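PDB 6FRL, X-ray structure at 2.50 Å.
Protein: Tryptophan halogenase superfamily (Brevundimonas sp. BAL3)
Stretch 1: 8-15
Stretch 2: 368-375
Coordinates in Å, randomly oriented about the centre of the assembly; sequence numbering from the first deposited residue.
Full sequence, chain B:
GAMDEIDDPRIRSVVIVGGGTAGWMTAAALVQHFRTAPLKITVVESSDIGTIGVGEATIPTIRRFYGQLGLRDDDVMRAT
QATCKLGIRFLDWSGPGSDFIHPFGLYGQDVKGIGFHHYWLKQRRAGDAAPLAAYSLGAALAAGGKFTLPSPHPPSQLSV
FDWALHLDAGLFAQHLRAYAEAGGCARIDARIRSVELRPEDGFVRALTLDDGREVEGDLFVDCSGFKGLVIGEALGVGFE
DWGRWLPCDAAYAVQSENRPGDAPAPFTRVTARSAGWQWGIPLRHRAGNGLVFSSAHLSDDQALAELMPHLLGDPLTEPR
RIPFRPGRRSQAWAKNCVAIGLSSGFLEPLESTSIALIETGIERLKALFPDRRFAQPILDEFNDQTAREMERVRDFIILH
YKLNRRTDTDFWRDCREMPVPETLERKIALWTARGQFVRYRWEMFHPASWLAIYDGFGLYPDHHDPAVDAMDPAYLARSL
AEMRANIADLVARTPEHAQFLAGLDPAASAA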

# COMPACT_ATOMS: atom_id res chain seq x y z
N ASP B 8 -8.73 -35.85 -4.05
CA ASP B 8 -7.90 -34.60 -4.26
C ASP B 8 -8.71 -33.44 -4.90
O ASP B 8 -9.08 -33.50 -6.09
N PRO B 9 -8.97 -32.37 -4.11
CA PRO B 9 -9.81 -31.30 -4.67
C PRO B 9 -9.13 -30.44 -5.78
O PRO B 9 -9.81 -29.73 -6.47
N ARG B 10 -7.81 -30.48 -5.89
CA ARG B 10 -7.01 -30.05 -7.06
C ARG B 10 -7.77 -29.79 -8.38
O ARG B 10 -8.46 -30.67 -8.90
N ILE B 11 -7.61 -28.58 -8.93
CA ILE B 11 -8.04 -28.28 -10.33
C ILE B 11 -7.20 -29.15 -11.30
O ILE B 11 -5.96 -29.14 -11.24
N ARG B 12 -7.86 -29.89 -12.17
CA ARG B 12 -7.19 -30.78 -13.14
C ARG B 12 -7.09 -30.20 -14.55
O ARG B 12 -6.33 -30.70 -15.37
N SER B 13 -7.88 -29.19 -14.86
CA SER B 13 -7.99 -28.70 -16.21
C SER B 13 -8.50 -27.26 -16.24
O SER B 13 -9.29 -26.84 -15.36
N VAL B 14 -8.04 -26.50 -17.25
CA VAL B 14 -8.41 -25.11 -17.42
C VAL B 14 -8.76 -24.88 -18.88
O VAL B 14 -7.97 -25.25 -19.79
N VAL B 15 -9.91 -24.28 -19.11
CA VAL B 15 -10.38 -24.03 -20.46
C VAL B 15 -10.53 -22.53 -20.65
O VAL B 15 -11.31 -21.90 -19.95
N LEU B 368 -4.76 -16.07 -6.02
CA LEU B 368 -5.97 -16.64 -5.42
C LEU B 368 -6.43 -17.89 -6.15
O LEU B 368 -7.61 -18.24 -6.06
N PHE B 369 -5.54 -18.59 -6.85
CA PHE B 369 -5.93 -19.81 -7.62
C PHE B 369 -6.72 -20.78 -6.76
O PHE B 369 -6.31 -21.09 -5.64
N PRO B 370 -7.86 -21.23 -7.25
CA PRO B 370 -8.75 -22.02 -6.42
C PRO B 370 -8.50 -23.53 -6.52
O PRO B 370 -7.69 -23.98 -7.34
N ASP B 371 -9.20 -24.28 -5.67
CA ASP B 371 -9.48 -25.69 -5.89
C ASP B 371 -10.98 -25.89 -6.27
O ASP B 371 -11.74 -24.91 -6.47
N ARG B 372 -11.39 -27.15 -6.41
CA ARG B 372 -12.68 -27.50 -6.97
C ARG B 372 -13.86 -27.24 -6.06
O ARG B 372 -14.99 -27.32 -6.54
N ARG B 373 -13.59 -26.94 -4.79
CA ARG B 373 -14.60 -26.46 -3.85
C ARG B 373 -14.99 -25.00 -4.07
O ARG B 373 -16.04 -24.57 -3.59
N PHE B 374 -14.14 -24.22 -4.76
CA PHE B 374 -14.42 -22.82 -5.08
C PHE B 374 -14.95 -22.04 -3.87
O PHE B 374 -16.04 -21.42 -3.89
N ALA B 375 -14.14 -22.07 -2.81
CA ALA B 375 -14.46 -21.42 -1.55
C ALA B 375 -14.85 -19.95 -1.74
O ALA B 375 -14.15 -19.17 -2.40

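How does Arg 372, which has the largest covered area of the contact, lie against the first stretch? Its CA-to-CB bond points sideways, but the chain (chi1 m, chi2 t, chi3 p) brings its end nearer, passing close to Arg 10, where Arg 372 CD lies 3.1 Å from Arg 10 O. The guanidinium then meets that of Arg 12, whose side chain (m, t, m) also starts sideways and comes closer at its end. The two groups stack flat, centres 3.5 Å apart and planes at 6°. Arg 372 NH1 sits over one face of the Arg 12 group, 3.2 Å from Arg 12 CZ. Both groups carry positive charge and offer only donors, so no hydrogen bond joins them; facing flat, they keep their N-H bonds in their own planes, and Arg 12 NE and NH2 find partners elsewhere in the structure.

What does Ile 11 fill? Buried and second in covered area, it leaves its backbone sideways and, with chi1 and chi2 both m, carries its end in between the aromatic residues of the second stretch. Its CG1 lies 3.8 Å from Phe 369 CE2, while its CD1 lies 3.9 Å from Phe 374 CZ and 3.9 Å from Arg 372 CG, so one side chain touches both rings and the aliphatic part of an arginine. Val 14 (chi1 t), which points toward the second stretch, adds to this apolar patch more loosely: its CG2 is at the edge of the Phe 369 ring, 4.3 Å from Phe 369 CZ.

Which polar links hold the backbones together? The direct hydrogen bond runs from Arg 372 N to Pro 9 O, at 3.0 Å. Close by, water 1 bridges the stretches, accepting from Ile 11 N at 2.8 Å and donating to Pro 370 O at 3.0 Å. Together they satisfy backbone groups of both loops beside the apolar patch.

How is Pro 9 received? Pro 9 has the third-largest covered area, and its CG packs at the edge of the Arg 373 guanidinium, 3.6 Å from Arg 373 NH1. That guanidinium is held within its own stretch by Asp 371 (chi1 p), whose OD2 forms a 2.6 Å salt bridge with Arg 373 NH1; Asp 371 OD1 accepts from the backbone Arg 373 N at 3.0 Å. The same aspartate opens the type I turn ending at Phe 374 and lies beside Pro 9, with Asp 371 CB 3.7 Å from Pro 9 O.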

# COMPACT_ATOMS: atom_id res chain seq x y z
CB ASP B 8 -6.68 -34.89 -5.13
CG ASP B 8 -5.49 -33.99 -4.81
OD1 ASP B 8 -5.66 -32.86 -4.32
OD2 ASP B 8 -4.35 -34.43 -5.04
CB PRO B 9 -10.19 -30.47 -3.44
CG PRO B 9 -9.21 -30.85 -2.38
CD PRO B 9 -8.35 -31.97 -2.83
CB ARG B 10 -5.94 -31.15 -7.32
CG ARG B 10 -4.68 -30.69 -8.03
CD ARG B 10 -3.74 -31.86 -8.39
NE ARG B 10 -3.06 -32.49 -7.25
CZ ARG B 10 -2.13 -31.91 -6.49
NH1 ARG B 10 -1.72 -30.65 -6.72
NH2 ARG B 10 -1.58 -32.58 -5.48
CB ILE B 11 -7.87 -26.77 -10.72
CG1 ILE B 11 -8.67 -25.83 -9.80
CG2 ILE B 11 -8.26 -26.51 -12.17
CD1 ILE B 11 -10.17 -25.89 -9.98
CB ARG B 12 -7.93 -32.13 -13.20
CG ARG B 12 -8.07 -32.84 -11.85
CD ARG B 12 -9.21 -33.82 -11.84
NE ARG B 12 -10.51 -33.18 -12.03
CZ ARG B 12 -11.68 -33.83 -12.10
NH1 ARG B 12 -11.73 -35.16 -11.97
NH2 ARG B 12 -12.80 -33.15 -12.30
CB SER B 13 -8.92 -29.59 -17.01
OG SER B 13 -10.22 -29.67 -16.42
CB VAL B 14 -7.27 -24.14 -17.03
CG1 VAL B 14 -7.70 -22.67 -17.28
CG2 VAL B 14 -6.86 -24.37 -15.58
CB VAL B 15 -11.74 -24.73 -20.75
CG1 VAL B 15 -12.21 -24.45 -22.19
CG2 VAL B 15 -11.63 -26.24 -20.50
CB LEU B 368 -7.11 -15.59 -5.39
CG LEU B 368 -6.83 -14.28 -4.63
CD1 LEU B 368 -7.87 -13.21 -4.94
CD2 LEU B 368 -6.77 -14.52 -3.13
CB PHE B 369 -4.74 -20.55 -8.27
CG PHE B 369 -5.14 -21.37 -9.48
CD1 PHE B 369 -5.27 -20.78 -10.72
CD2 PHE B 369 -5.37 -22.74 -9.38
CE1 PHE B 369 -5.63 -21.52 -11.83
CE2 PHE B 369 -5.74 -23.49 -10.48
CZ PHE B 369 -5.88 -22.88 -11.71
CB PRO B 370 -10.12 -21.70 -7.03
CG PRO B 370 -9.83 -21.64 -8.50
CD PRO B 370 -8.43 -21.03 -8.61
CB ASP B 371 -9.03 -26.55 -4.70
CG ASP B 371 -9.89 -26.38 -3.46
OD1 ASP B 371 -11.07 -25.89 -3.52
OD2 ASP B 371 -9.35 -26.74 -2.40
CB ARG B 372 -12.69 -28.95 -7.44
CG ARG B 372 -11.84 -29.16 -8.69
CD ARG B 372 -11.58 -30.62 -8.95
NE ARG B 372 -12.82 -31.36 -9.02
CZ ARG B 372 -12.91 -32.69 -9.00
NH1 ARG B 372 -11.84 -33.45 -8.93
NH2 ARG B 372 -14.10 -33.27 -9.07
CB ARG B 373 -14.15 -26.61 -2.38
CG ARG B 373 -13.81 -28.04 -1.97
CD ARG B 373 -13.69 -28.16 -0.45
NE ARG B 373 -12.79 -27.20 0.19
CZ ARG B 373 -11.45 -27.19 0.10
NH1 ARG B 373 -10.81 -28.07 -0.66
NH2 ARG B 373 -10.75 -26.25 0.75
CB PHE B 374 -15.35 -22.73 -6.32
CG PHE B 374 -14.64 -23.01 -7.62
CD1 PHE B 374 -14.54 -24.32 -8.11
CD2 PHE B 374 -14.05 -21.96 -8.34
CE1 PHE B 374 -13.87 -24.58 -9.30
CE2 PHE B 374 -13.38 -22.22 -9.54
CZ PHE B 374 -13.28 -23.54 -10.01
CB ALA B 375 -13.29 -21.53 -0.62
O HOH W 1 -6.34 -26.60 -7.47